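Local coordinates for protein endoglucanase E-5 (Thermobifida fusca, PDB 2CKS) that catalyses the endohydrolysis of (1->4)-beta-D-glucosidic linkages in cellulose, lichenin and cereal beta-D-glucans, here represented by its family 5 catalytic domain, at residues I36-D40 / F78-M82; H41-S47 / C282-W288; L48-Y53 / M88-L94; G261-W265 / W299-L304; R272-Q278 / S291-G297. Residues are numbered along the deposited sequence.

Contact 1. Residues I36-D40 / F78-M82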
# COMPACT_ATOMS: atom_id res chain seq x y z
N ILE A 36 4.42 -10.82 5.14
CA ILE A 36 4.22 -11.41 6.47
C ILE A 36 4.71 -12.87 6.57
O ILE A 36 4.91 -13.39 7.67
CB ILE A 36 2.75 -11.25 6.96
CG1 ILE A 36 1.78 -12.09 6.15
CG2 ILE A 36 2.36 -9.76 6.96
CD1 ILE A 36 0.39 -12.19 6.79
N GLN A 37 4.95 -13.53 5.44
CA GLN A 37 5.54 -14.87 5.44
C GLN A 37 7.02 -14.89 5.81
O GLN A 37 7.57 -15.94 6.15
CB GLN A 37 5.33 -15.55 4.08
CG GLN A 37 6.35 -15.21 3.00
CD GLN A 37 6.01 -13.98 2.18
OE1 GLN A 37 5.27 -13.10 2.63
NE2 GLN A 37 6.55 -13.91 0.96
N TRP A 38 7.67 -13.73 5.72
CA TRP A 38 9.09 -13.60 6.04
C TRP A 38 9.35 -12.73 7.27
O TRP A 38 10.32 -12.97 8.00
CB TRP A 38 9.84 -12.99 4.87
CG TRP A 38 9.85 -13.79 3.62
CD1 TRP A 38 10.04 -15.13 3.51
CD2 TRP A 38 9.71 -13.29 2.30
NE1 TRP A 38 10.01 -15.51 2.18
CE2 TRP A 38 9.82 -14.38 1.42
CE3 TRP A 38 9.51 -12.01 1.75
CZ2 TRP A 38 9.72 -14.25 0.04
CZ3 TRP A 38 9.40 -11.88 0.38
CH2 TRP A 38 9.51 -12.99 -0.46
N PHE A 39 8.52 -11.71 7.50
CA PHE A 39 8.81 -10.69 8.51
C PHE A 39 7.64 -10.49 9.46
O PHE A 39 7.39 -9.38 9.93
CB PHE A 39 9.23 -9.37 7.85
CG PHE A 39 10.49 -9.51 7.06
CD1 PHE A 39 11.73 -9.48 7.68
CD2 PHE A 39 10.43 -9.72 5.69
CE1 PHE A 39 12.89 -9.65 6.94
CE2 PHE A 39 11.59 -9.88 4.95
CZ PHE A 39 12.81 -9.85 5.59
N ASP A 40 6.94 -11.57 9.74
CA ASP A 40 5.87 -11.56 10.70
C ASP A 40 6.38 -11.19 12.08
O ASP A 40 5.67 -10.54 12.85
CB ASP A 40 5.24 -12.94 10.78
CG ASP A 40 3.89 -12.92 11.40
OD1 ASP A 40 3.61 -13.82 12.21
OD2 ASP A 40 3.06 -12.03 11.13
N PHE A 78 -2.77 -17.78 7.20
CA PHE A 78 -2.51 -16.42 6.72
C PHE A 78 -3.73 -15.53 6.87
O PHE A 78 -3.59 -14.37 7.26
CB PHE A 78 -2.00 -16.41 5.27
CG PHE A 78 -0.53 -16.66 5.15
CD1 PHE A 78 0.39 -15.62 5.27
CD2 PHE A 78 -0.05 -17.94 4.92
CE1 PHE A 78 1.76 -15.87 5.16
CE2 PHE A 78 1.30 -18.19 4.81
CZ PHE A 78 2.20 -17.15 4.93
N THR A 79 -4.91 -16.06 6.59
CA THR A 79 -6.13 -15.27 6.74
C THR A 79 -6.35 -14.89 8.21
O THR A 79 -6.68 -13.74 8.52
CB THR A 79 -7.33 -16.05 6.21
OG1 THR A 79 -7.12 -16.39 4.83
CG2 THR A 79 -8.60 -15.19 6.20
N ASP A 80 -6.14 -15.83 9.12
CA ASP A 80 -6.33 -15.56 10.54
C ASP A 80 -5.34 -14.52 11.03
O ASP A 80 -5.69 -13.66 11.83
CB ASP A 80 -6.22 -16.84 11.37
CG ASP A 80 -7.46 -17.71 11.29
OD1 ASP A 80 -8.55 -17.19 10.94
OD2 ASP A 80 -7.43 -18.93 11.55
N ARG A 81 -4.11 -14.56 10.54
CA ARG A 81 -3.13 -13.54 10.93
C ARG A 81 -3.52 -12.16 10.38
O ARG A 81 -3.32 -11.14 11.05
CB ARG A 81 -1.74 -13.95 10.49
CG ARG A 81 -0.65 -12.94 10.78
CD ARG A 81 -0.56 -12.52 12.25
NE ARG A 81 0.72 -11.87 12.48
CZ ARG A 81 1.01 -11.08 13.51
NH1 ARG A 81 0.10 -10.80 14.44
NH2 ARG A 81 2.22 -10.56 13.60
N MET A 82 -4.06 -12.13 9.17
CA MET A 82 -4.50 -10.87 8.59
C MET A 82 -5.65 -10.27 9.41
O MET A 82 -5.64 -9.08 9.69
CB MET A 82 -4.89 -11.05 7.13
CG MET A 82 -3.70 -11.30 6.20
SD MET A 82 -2.53 -9.92 6.06
CE MET A 82 -3.40 -8.88 4.89
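A small apolar patch edged by a salt bridge joins two neighbouring elements of the TIM barrel. Segment 36-40 carries a short, weakly bonded helical turn at about 36-39, in the loop after barrel strand 29-32. Segment 78-82 belongs to helix 75-90, which follows strand 59-65. The backbones stay well apart: the closest CA atoms, those of Gln37 and Phe78, are 8.3 Å from each other. Side chains therefore make the contact. Ile36 is buried and points toward the helix. Its CD1 lies 3.8 Å from Phe78 CD1 and 3.8 Å from Met82 SD, and it also rests on the aliphatic part of Arg81, 4.2 Å from CG. Gln37 adds its CB, 3.6 Å from Phe78 CZ. Both Ile36 CD1 and Gln37 CB meet the edge of the Phe78 ring. The amide end of Gln37 leads away and is bound by the carbonyl of Glu68. Phe78 and Met82 also pack on strand 59-65. At the border, Arg81 NE donates to Asp40 OD2 at 2.7 Å, and Arg81 NH2 reaches the same Asp40 OD2 at 3.0 Å. Arg81 NH2 also bonds to Leu43 O, and NH1 to Gln84. One carboxylate oxygen thus takes two guanidinium hydrogen bonds, so charge pairing fixes the orientation of Arg81 while its CG methylene touches Ile36.

Contact 2. Residues H41-S47 / C282-W288. With ZN (zinc ion), chain D.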
# COMPACT_ATOMS: atom_id res chain seq x y z
N HIS A 41 7.60 -11.62 12.40
CA HIS A 41 8.22 -11.34 13.70
C HIS A 41 8.54 -9.85 13.95
O HIS A 41 8.83 -9.45 15.08
CB HIS A 41 9.47 -12.25 13.92
CG HIS A 41 10.57 -12.04 12.92
ND1 HIS A 41 10.42 -12.32 11.58
CD2 HIS A 41 11.84 -11.60 13.08
CE1 HIS A 41 11.54 -12.03 10.95
NE2 HIS A 41 12.42 -11.60 11.83
N CYS A 42 8.47 -9.03 12.89
CA CYS A 42 8.64 -7.58 13.01
C CYS A 42 7.35 -6.85 13.34
O CYS A 42 7.35 -5.63 13.50
CB CYS A 42 9.18 -7.00 11.70
SG CYS A 42 10.94 -7.32 11.47
N LEU A 43 6.24 -7.58 13.42
CA LEU A 43 4.93 -6.98 13.66
C LEU A 43 4.41 -7.44 15.01
O LEU A 43 3.83 -8.50 15.15
CB LEU A 43 3.96 -7.36 12.54
CG LEU A 43 4.48 -7.16 11.12
CD1 LEU A 43 3.48 -7.67 10.11
CD2 LEU A 43 4.81 -5.71 10.88
N THR A 44 4.70 -6.64 16.02
CA THR A 44 4.37 -6.97 17.40
C THR A 44 3.62 -5.82 18.04
O THR A 44 3.51 -4.73 17.48
CB THR A 44 5.66 -7.25 18.22
OG1 THR A 44 6.48 -6.07 18.28
CG2 THR A 44 6.56 -8.29 17.56
N ASP A 45 3.10 -6.06 19.23
CA ASP A 45 2.48 -4.98 19.99
C ASP A 45 3.45 -3.81 20.08
O ASP A 45 3.09 -2.67 19.80
CB ASP A 45 2.10 -5.45 21.40
CG ASP A 45 1.88 -4.30 22.36
OD1 ASP A 45 0.99 -3.47 22.12
OD2 ASP A 45 2.57 -4.12 23.40
N SER A 46 4.70 -4.09 20.45
CA SER A 46 5.69 -3.03 20.59
C SER A 46 5.99 -2.26 19.29
O SER A 46 6.01 -1.03 19.29
CB SER A 46 6.98 -3.60 21.16
OG SER A 46 7.87 -2.56 21.50
N SER A 47 6.22 -2.97 18.19
CA SER A 47 6.59 -2.30 16.94
C SER A 47 5.43 -1.53 16.34
O SER A 47 5.63 -0.47 15.73
CB SER A 47 7.15 -3.29 15.91
OG SER A 47 6.14 -4.09 15.34
N CYS A 282 14.21 -6.62 15.12
CA CYS A 282 12.94 -7.26 15.43
C CYS A 282 13.11 -8.36 16.47
O CYS A 282 12.33 -8.45 17.41
CB CYS A 282 12.28 -7.77 14.15
SG CYS A 282 11.93 -6.42 13.01
N ALA A 283 14.17 -9.15 16.34
CA ALA A 283 14.45 -10.18 17.34
C ALA A 283 14.74 -9.58 18.70
O ALA A 283 14.38 -10.16 19.73
CB ALA A 283 15.61 -11.06 16.89
N SER A 284 15.35 -8.40 18.71
CA SER A 284 15.72 -7.70 19.93
C SER A 284 14.56 -6.94 20.56
O SER A 284 14.70 -6.42 21.67
CB SER A 284 16.87 -6.74 19.66
OG SER A 284 18.03 -7.47 19.31
N GLY A 285 13.43 -6.87 19.87
CA GLY A 285 12.26 -6.17 20.38
C GLY A 285 12.42 -4.66 20.33
O GLY A 285 11.81 -3.94 21.13
N GLY A 286 13.24 -4.17 19.41
CA GLY A 286 13.47 -2.75 19.27
C GLY A 286 14.89 -2.35 19.64
O GLY A 286 15.77 -3.21 19.68
N PRO A 287 15.13 -1.07 19.89
CA PRO A 287 14.12 -0.00 19.80
C PRO A 287 13.71 0.27 18.36
O PRO A 287 14.38 -0.17 17.43
CB PRO A 287 14.84 1.22 20.40
CG PRO A 287 16.28 0.94 20.23
CD PRO A 287 16.45 -0.55 20.30
N TRP A 288 12.60 0.97 18.19
CA TRP A 288 12.03 1.23 16.87
C TRP A 288 12.32 2.64 16.41
O TRP A 288 11.60 3.21 15.61
CB TRP A 288 10.53 0.96 16.90
CG TRP A 288 10.19 -0.31 17.62
CD1 TRP A 288 9.61 -0.43 18.85
CD2 TRP A 288 10.44 -1.64 17.16
NE1 TRP A 288 9.46 -1.75 19.17
CE2 TRP A 288 9.96 -2.52 18.16
CE3 TRP A 288 11.00 -2.19 16.00
CZ2 TRP A 288 10.05 -3.91 18.04
CZ3 TRP A 288 11.07 -3.57 15.88
CH2 TRP A 288 10.60 -4.41 16.90
ZN ZN D . 0.63 -1.90 23.10
O HOH W 1 9.78 -5.00 22.60
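The two backbones come closest at Cys42 and Cys282, whose CA atoms are 4.9 Å apart, and remain near each other to Ser47 and Trp288, at 6.5 Å. Segment 41-47 leaves a 3-10 turn and enters helix 45-54. Thr44 is its N-cap. Ser47 N donates to Thr44 OG1 at 3.1 Å and Thr44 N to Ser47 OG at 3.0 Å, a capping box. Segment 282-288 ends a short helix in a Schellman motif at Gly285, then passes a cis peptide bond before Pro287. The Cys42 SG to Cys282 SG disulfide, 2.0 Å long with chi3 of 100°, is the covalent link. It ties the loop after the first barrel strand, 29-32, to the loop after the last, 262-265, and so spans the closure of the TIM barrel. Trp288 is the main noncovalent partner. Its NE1 donates to Ser46 OG at 2.9 Å. Ser47 CB sits over the six-membered ring, 3.5 Å from the centroid, in a CH-pi contact. Water 1 links the segments as well: it donates to Gly285 O at 2.7 Å and is weakly bonded to Ser46 OG at 3.3 Å. Asp45 OD1 binds a zinc ion at 1.9 Å, with Asp49 as its second protein ligand.

Contact 3. Residues L48-Y53 / M88-L94. With ZN (zinc ion), chain D.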
# COMPACT_ATOMS: atom_id res chain seq x y z
N LEU A 48 4.22 -2.05 16.50
CA LEU A 48 3.03 -1.38 15.97
C LEU A 48 2.64 -0.18 16.84
O LEU A 48 2.22 0.85 16.32
CB LEU A 48 1.87 -2.36 15.80
CG LEU A 48 2.13 -3.45 14.75
CD1 LEU A 48 0.95 -4.39 14.65
CD2 LEU A 48 2.44 -2.86 13.38
N ASP A 49 2.82 -0.28 18.16
CA ASP A 49 2.62 0.88 19.02
C ASP A 49 3.57 1.99 18.61
O ASP A 49 3.19 3.14 18.54
CB ASP A 49 2.86 0.54 20.49
CG ASP A 49 1.75 -0.27 21.11
OD1 ASP A 49 1.87 -0.57 22.33
OD2 ASP A 49 0.74 -0.65 20.49
N ALA A 50 4.82 1.64 18.32
CA ALA A 50 5.80 2.63 17.90
C ALA A 50 5.36 3.31 16.60
O ALA A 50 5.40 4.53 16.48
CB ALA A 50 7.15 1.98 17.72
N LEU A 51 4.92 2.52 15.64
CA LEU A 51 4.50 3.06 14.36
C LEU A 51 3.36 4.07 14.53
O LEU A 51 3.35 5.11 13.88
CB LEU A 51 4.08 1.93 13.41
CG LEU A 51 3.60 2.34 12.02
CD1 LEU A 51 4.70 3.07 11.28
CD2 LEU A 51 3.12 1.11 11.26
N ALA A 52 2.40 3.75 15.39
CA ALA A 52 1.21 4.58 15.56
C ALA A 52 1.51 5.79 16.43
O ALA A 52 1.21 6.93 16.06
CB ALA A 52 0.08 3.76 16.17
N TYR A 53 2.09 5.54 17.60
CA TYR A 53 2.20 6.57 18.64
C TYR A 53 3.45 7.42 18.55
O TYR A 53 3.43 8.57 18.94
CB TYR A 53 2.15 5.93 20.03
CG TYR A 53 1.02 4.95 20.29
CD1 TYR A 53 1.23 3.84 21.10
CD2 TYR A 53 -0.25 5.14 19.75
CE1 TYR A 53 0.22 2.94 21.37
CE2 TYR A 53 -1.28 4.23 20.01
CZ TYR A 53 -1.04 3.14 20.82
OH TYR A 53 -2.04 2.23 21.09
N MET A 88 -5.46 -5.27 15.19
CA MET A 88 -4.38 -4.61 15.92
C MET A 88 -4.18 -3.19 15.41
O MET A 88 -4.03 -2.25 16.19
CB MET A 88 -3.08 -5.39 15.79
CG MET A 88 -3.04 -6.63 16.62
SD MET A 88 -1.49 -7.52 16.47
CE MET A 88 -0.43 -6.56 17.57
N ALA A 89 -4.19 -3.02 14.10
CA ALA A 89 -4.02 -1.70 13.51
C ALA A 89 -5.15 -0.78 13.93
O ALA A 89 -4.94 0.37 14.28
CB ALA A 89 -3.95 -1.79 12.03
N THR A 90 -6.37 -1.31 13.91
CA THR A 90 -7.56 -0.56 14.28
C THR A 90 -7.51 -0.12 15.74
O THR A 90 -7.87 1.00 16.07
CB THR A 90 -8.81 -1.41 14.01
OG1 THR A 90 -8.86 -1.74 12.61
CG2 THR A 90 -10.09 -0.61 14.26
N ALA A 91 -7.00 -1.01 16.60
CA ALA A 91 -6.85 -0.73 18.03
C ALA A 91 -5.67 0.20 18.34
O ALA A 91 -5.35 0.44 19.52
CB ALA A 91 -6.71 -2.03 18.81
N ARG A 92 -4.98 0.67 17.30
CA ARG A 92 -3.94 1.69 17.42
C ARG A 92 -4.27 2.94 16.59
O ARG A 92 -3.43 3.83 16.44
CB ARG A 92 -2.58 1.08 17.04
CG ARG A 92 -2.13 0.03 18.03
CD ARG A 92 -1.16 -0.99 17.50
NE ARG A 92 -0.70 -1.87 18.57
CZ ARG A 92 -1.40 -2.88 19.08
NH1 ARG A 92 -2.58 -3.24 18.60
NH2 ARG A 92 -0.87 -3.58 20.07
N GLY A 93 -5.50 3.00 16.09
CA GLY A 93 -6.00 4.19 15.42
C GLY A 93 -5.51 4.40 14.01
O GLY A 93 -5.55 5.53 13.51
N LEU A 94 -5.07 3.32 13.37
CA LEU A 94 -4.53 3.37 12.01
C LEU A 94 -5.52 2.91 10.96
O LEU A 94 -6.28 1.96 11.17
CB LEU A 94 -3.31 2.46 11.90
CG LEU A 94 -2.15 2.75 12.83
CD1 LEU A 94 -1.11 1.64 12.71
CD2 LEU A 94 -1.57 4.11 12.50
ZN ZN D . 0.63 -1.90 23.10
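Leu48, Ala52 and Leu94 form the apolar centre of this contact, with Leu51 at its margin. Leu48 CD1 meets Met88 CE at 3.9 Å. Ala52 CB is 4.0 Å from Leu94 CD2, and Leu51 CD2 is 4.5 Å from Leu94 CD1. Ala52 is small enough to bring the backbones together: its CA is nearest that of Arg92, at 6.2 Å, and its CB lies 3.5 Å from Arg92 O. Leu48, Leu51 and Leu94 also pack on Ile60 of strand 59-65. This is the outer layer of the TIM barrel, where helices 45-54 and 75-90 lie side by side on the strand between them. Helix 75-90 ends here in a Schellman motif. Gly93 has positive phi, Leu94 N bonds to Ala89 O at 3.1 Å, and Gly93 N bonds to Thr90 O at 3.1 Å. The chain then turns into strand 95-101. Arg92 lies across the boundary from apolar to polar. Its CD packs 3.7 Å from Leu48 CB, while Tyr53 OH comes within 3.8 Å of Arg92 CG. Its NH1 donates back to Met88 O at 3.0 Å, within its own segment. Arg92 NE donates to Asp49 OD2 at 2.7 Å in a salt bridge, and NH2 bonds to Asp45. Asp49 uses its other oxygen, OD1, to bind a zinc ion at 2.0 Å, a site completed on the protein side by Asp45.

Contact 4. Residues G261-W265 / W299-L304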
# COMPACT_ATOMS: atom_id res chain seq x y z
N GLY A 261 -1.76 10.00 -0.86
CA GLY A 261 -1.32 9.19 0.26
C GLY A 261 -0.22 8.23 -0.15
O GLY A 261 -0.06 7.91 -1.33
N TRP A 262 0.55 7.79 0.84
CA TRP A 262 1.62 6.84 0.60
C TRP A 262 1.95 5.95 1.79
O TRP A 262 1.73 6.32 2.94
CB TRP A 262 2.90 7.55 0.15
CG TRP A 262 3.42 8.75 0.98
CD1 TRP A 262 3.27 10.06 0.66
CD2 TRP A 262 4.23 8.72 2.16
NE1 TRP A 262 3.92 10.86 1.57
CE2 TRP A 262 4.53 10.06 2.50
CE3 TRP A 262 4.72 7.70 3.00
CZ2 TRP A 262 5.28 10.41 3.63
CZ3 TRP A 262 5.49 8.05 4.10
CH2 TRP A 262 5.76 9.39 4.40
N THR A 263 2.47 4.77 1.47
CA THR A 263 3.04 3.85 2.44
C THR A 263 4.39 3.39 1.94
O THR A 263 4.48 2.77 0.88
CB THR A 263 2.10 2.62 2.69
OG1 THR A 263 1.56 2.12 1.45
CG2 THR A 263 0.89 3.02 3.50
N LYS A 264 5.45 3.68 2.69
CA LYS A 264 6.80 3.37 2.26
C LYS A 264 7.13 1.90 2.50
O LYS A 264 6.75 1.31 3.51
CB LYS A 264 7.83 4.24 2.99
CG LYS A 264 9.27 3.92 2.61
CD LYS A 264 10.27 4.89 3.18
CE LYS A 264 11.63 4.66 2.56
NZ LYS A 264 12.11 3.26 2.74
N TRP A 265 7.87 1.33 1.55
CA TRP A 265 8.42 -0.02 1.67
C TRP A 265 9.77 0.12 2.36
O TRP A 265 10.65 0.80 1.83
CB TRP A 265 8.62 -0.54 0.25
CG TRP A 265 8.96 -1.98 0.10
CD1 TRP A 265 10.15 -2.49 -0.31
CD2 TRP A 265 8.09 -3.11 0.27
NE1 TRP A 265 10.09 -3.86 -0.36
CE2 TRP A 265 8.84 -4.27 -0.01
CE3 TRP A 265 6.75 -3.26 0.66
CZ2 TRP A 265 8.29 -5.55 0.07
CZ3 TRP A 265 6.22 -4.54 0.75
CH2 TRP A 265 6.99 -5.66 0.45
N TRP A 299 14.84 8.95 7.62
CA TRP A 299 14.26 9.88 6.66
C TRP A 299 12.75 9.80 6.69
O TRP A 299 12.08 10.82 6.81
CB TRP A 299 14.80 9.58 5.26
CG TRP A 299 14.23 10.40 4.16
CD1 TRP A 299 14.67 11.61 3.73
CD2 TRP A 299 13.12 10.05 3.34
NE1 TRP A 299 13.89 12.05 2.68
CE2 TRP A 299 12.94 11.10 2.42
CE3 TRP A 299 12.26 8.95 3.27
CZ2 TRP A 299 11.93 11.09 1.45
CZ3 TRP A 299 11.26 8.94 2.30
CH2 TRP A 299 11.10 10.00 1.42
N VAL A 300 12.19 8.60 6.62
CA VAL A 300 10.73 8.48 6.58
C VAL A 300 10.07 8.81 7.93
O VAL A 300 9.00 9.40 7.97
CB VAL A 300 10.24 7.11 6.03
CG1 VAL A 300 10.45 5.97 7.02
CG2 VAL A 300 8.79 7.19 5.65
N ARG A 301 10.73 8.42 9.02
CA ARG A 301 10.21 8.71 10.35
C ARG A 301 10.11 10.22 10.53
O ARG A 301 9.13 10.72 11.07
CB ARG A 301 11.11 8.10 11.43
CG ARG A 301 10.57 8.22 12.84
CD ARG A 301 11.37 7.41 13.85
NE ARG A 301 11.00 7.72 15.23
CZ ARG A 301 11.39 8.80 15.90
NH1 ARG A 301 12.17 9.72 15.34
NH2 ARG A 301 11.00 8.96 17.17
N SER A 302 11.11 10.94 10.04
CA SER A 302 11.12 12.39 10.13
C SER A 302 10.00 13.01 9.30
O SER A 302 9.37 13.97 9.74
CB SER A 302 12.48 12.94 9.72
OG SER A 302 13.41 12.66 10.75
N LYS A 303 9.73 12.45 8.13
CA LYS A 303 8.62 12.93 7.30
C LYS A 303 7.30 12.73 8.03
O LYS A 303 6.47 13.62 8.06
CB LYS A 303 8.53 12.21 5.95
CG LYS A 303 9.72 12.39 5.02
CD LYS A 303 10.02 13.84 4.70
CE LYS A 303 10.97 13.94 3.52
NZ LYS A 303 11.92 15.06 3.61
N LEU A 304 7.13 11.56 8.63
CA LEU A 304 5.85 11.19 9.23
C LEU A 304 5.56 12.00 10.49
O LEU A 304 4.40 12.25 10.82
CB LEU A 304 5.82 9.70 9.56
CG LEU A 304 5.72 8.75 8.36
CD1 LEU A 304 5.93 7.32 8.81
CD2 LEU A 304 4.38 8.90 7.65
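Gly261 leads into strand 262-265, the last strand of the TIM barrel, and Trp262 makes the first contact with helix 295-304. The Trp262 side chain points toward the helix. Its CZ3 lies 3.7 Å from Val300 CG2, and its CH2 lies 3.6 Å from Leu304 CD2 and 4.2 Å from Lys303 CB. The indole thus reaches across one helical turn. It also packs against helix 245-258 and meets Phe232 edge-to-face. Thr263 points away from the helix, and its hydroxyl bonds to Thr230 O. Lys264 turns back toward the helix. Its aliphatic chain carries the packing, with CD 3.6 Å from Val300 CB and 4.3 Å from Trp299 CZ3 at the ring edge. Its NZ curls round to donate to Trp265 O at 3.0 Å. Trp265 is out of reach of the helix and touches the nucleophile by similarity, Glu231. Strand and helix run nearly antiparallel, at 162°, with their axes 10.7 Å apart at closest approach. That suits a helix that returns along the outside of the barrel after the strand. The polar ends of Trp299 and Lys303 bond to Asp249 instead. The interface is therefore held by carbon-to-carbon packing alone. Even a buried lysine serves here through its methylenes, while its ammonium finds a backbone carbonyl.

Contact 5. Residues R272-Q278 / S291-G297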
# COMPACT_ATOMS: atom_id res chain seq x y z
N ARG A 272 18.13 -5.27 3.29
CA ARG A 272 18.14 -4.26 2.25
C ARG A 272 17.96 -2.86 2.82
O ARG A 272 17.36 -2.68 3.88
CB ARG A 272 17.06 -4.56 1.22
CG ARG A 272 17.31 -5.85 0.45
CD ARG A 272 16.19 -6.18 -0.52
NE ARG A 272 16.42 -7.41 -1.26
CZ ARG A 272 16.19 -8.64 -0.80
NH1 ARG A 272 15.71 -8.85 0.43
NH2 ARG A 272 16.45 -9.69 -1.57
N SER A 273 18.48 -1.87 2.11
CA SER A 273 18.52 -0.50 2.63
C SER A 273 17.13 0.11 2.82
O SER A 273 16.96 1.00 3.64
CB SER A 273 19.38 0.40 1.72
OG SER A 273 18.81 0.52 0.45
N GLY A 274 16.14 -0.37 2.06
CA GLY A 274 14.78 0.13 2.15
C GLY A 274 14.02 -0.30 3.38
O GLY A 274 13.04 0.34 3.77
N ALA A 275 14.42 -1.41 3.98
CA ALA A 275 13.82 -1.86 5.23
C ALA A 275 14.32 -0.92 6.31
O ALA A 275 15.52 -0.74 6.47
CB ALA A 275 14.20 -3.29 5.54
N VAL A 276 13.40 -0.33 7.04
CA VAL A 276 13.75 0.77 7.93
C VAL A 276 14.62 0.40 9.13
O VAL A 276 15.28 1.27 9.66
CB VAL A 276 12.50 1.52 8.44
CG1 VAL A 276 11.76 2.18 7.29
CG2 VAL A 276 11.59 0.60 9.26
N PHE A 277 14.59 -0.86 9.57
CA PHE A 277 15.34 -1.29 10.75
C PHE A 277 16.57 -2.10 10.39
O PHE A 277 16.61 -2.81 9.38
CB PHE A 277 14.47 -2.11 11.69
CG PHE A 277 13.25 -1.38 12.17
CD1 PHE A 277 13.37 -0.19 12.87
CD2 PHE A 277 11.98 -1.87 11.89
CE1 PHE A 277 12.24 0.49 13.30
CE2 PHE A 277 10.84 -1.19 12.33
CZ PHE A 277 10.97 -0.01 13.03
N GLN A 278 17.58 -2.03 11.25
CA GLN A 278 18.80 -2.79 11.05
C GLN A 278 18.51 -4.25 11.38
O GLN A 278 17.81 -4.53 12.33
CB GLN A 278 19.91 -2.29 11.98
CG GLN A 278 20.33 -0.85 11.75
CD GLN A 278 21.16 -0.64 10.49
OE1 GLN A 278 21.71 0.45 10.28
NE2 GLN A 278 21.25 -1.66 9.66
N SER A 291 19.26 4.47 16.91
CA SER A 291 20.35 3.69 16.34
C SER A 291 19.92 2.42 15.59
O SER A 291 20.73 1.82 14.89
CB SER A 291 21.34 3.30 17.45
OG SER A 291 20.74 2.47 18.42
N SER A 292 18.66 2.02 15.73
CA SER A 292 18.15 0.86 15.01
C SER A 292 17.67 1.21 13.61
O SER A 292 17.32 0.31 12.85
CB SER A 292 16.99 0.23 15.78
OG SER A 292 15.88 1.10 15.78
N LEU A 293 17.62 2.49 13.26
CA LEU A 293 17.14 2.90 11.94
C LEU A 293 18.22 3.00 10.89
O LEU A 293 19.27 3.63 11.11
CB LEU A 293 16.44 4.26 12.02
CG LEU A 293 15.30 4.37 13.03
CD1 LEU A 293 14.72 5.77 12.97
CD2 LEU A 293 14.24 3.32 12.78
N LYS A 294 17.94 2.43 9.73
CA LYS A 294 18.74 2.69 8.54
C LYS A 294 18.49 4.14 8.12
O LYS A 294 17.57 4.79 8.63
CB LYS A 294 18.34 1.75 7.40
CG LYS A 294 18.59 0.26 7.68
CD LYS A 294 18.87 -0.50 6.40
CE LYS A 294 18.87 -2.01 6.60
NZ LYS A 294 17.48 -2.59 6.79
N ALA A 295 19.30 4.65 7.21
CA ALA A 295 19.16 6.02 6.73
C ALA A 295 17.75 6.31 6.19
O ALA A 295 17.16 7.35 6.51
CB ALA A 295 20.20 6.31 5.68
N SER A 296 17.22 5.38 5.41
CA SER A 296 15.87 5.51 4.84
C SER A 296 14.82 5.53 5.94
O SER A 296 13.80 6.21 5.82
CB SER A 296 15.59 4.37 3.85
OG SER A 296 15.51 3.12 4.50
N GLY A 297 15.08 4.79 7.01
CA GLY A 297 14.22 4.76 8.19
C GLY A 297 14.15 6.08 8.91
O GLY A 297 13.08 6.55 9.26
O HOH W 2 18.73 3.31 4.03
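Lys294 lays its side chain over the turn at 272-275, and its ammonium is ringed by carbonyls. Lys294 NZ donates to Arg272 O at 2.9 Å, to Ala275 O at 2.7 Å and to Phe277 O at 2.7 Å. Asp270 O is a further acceptor. A single lysine thereby gathers a loop segment that has no regular helix or strand. Arg272 to Ala275 is a type I beta turn, with Ala275 N bonded to Arg272 O at 3.2 Å. Beyond it the two backbones pair in a single beta bridge at Phe277 and Leu293. Lys294 N donates to Val276 O at 2.9 Å, and Gln278 N donates to Ser292 O at 2.8 Å. Ser296 OG adds a bond to Ser273 O at 2.7 Å. Water 2 donates to that same Ser273 O at 2.9 Å and accepts from Ser296 N at 2.9 Å. Gly297 comes very close, its CA 3.7 Å from Val276 CG1. A CB on it would clash with Val276 O. Phe277 CE1 packs on Leu293 CD2 at 3.5 Å, and its ring meets Tyr267 and Trp288 edge-to-face. Lys294 is the N-cap of helix 295-304. The contact thus fastens the long loop that follows barrel strand 262-265 to the start of the last helix, whose Val300 also packs on Val276.

In the fold
From the N terminus, segments 36-40, 41-47 and 48-53 come in succession after the first barrel strand. Contact 1 joins the first of these to helix 75-90, and contact 3 joins the third to the end of the same helix. These two loops cross. Contact 2 closes a far longer loop, from 41-47 to 282-288. It encloses contact 3 and crosses contact 1. Near the C terminus, contact 4 links the last barrel strand to the last helix, and contact 5 lies within its loop. Contact 2 crosses both. Contact 2 therefore ties the loop after the first barrel strand to the loop after the last, and the Asp45-Arg92 salt bridge couples it to contact 3.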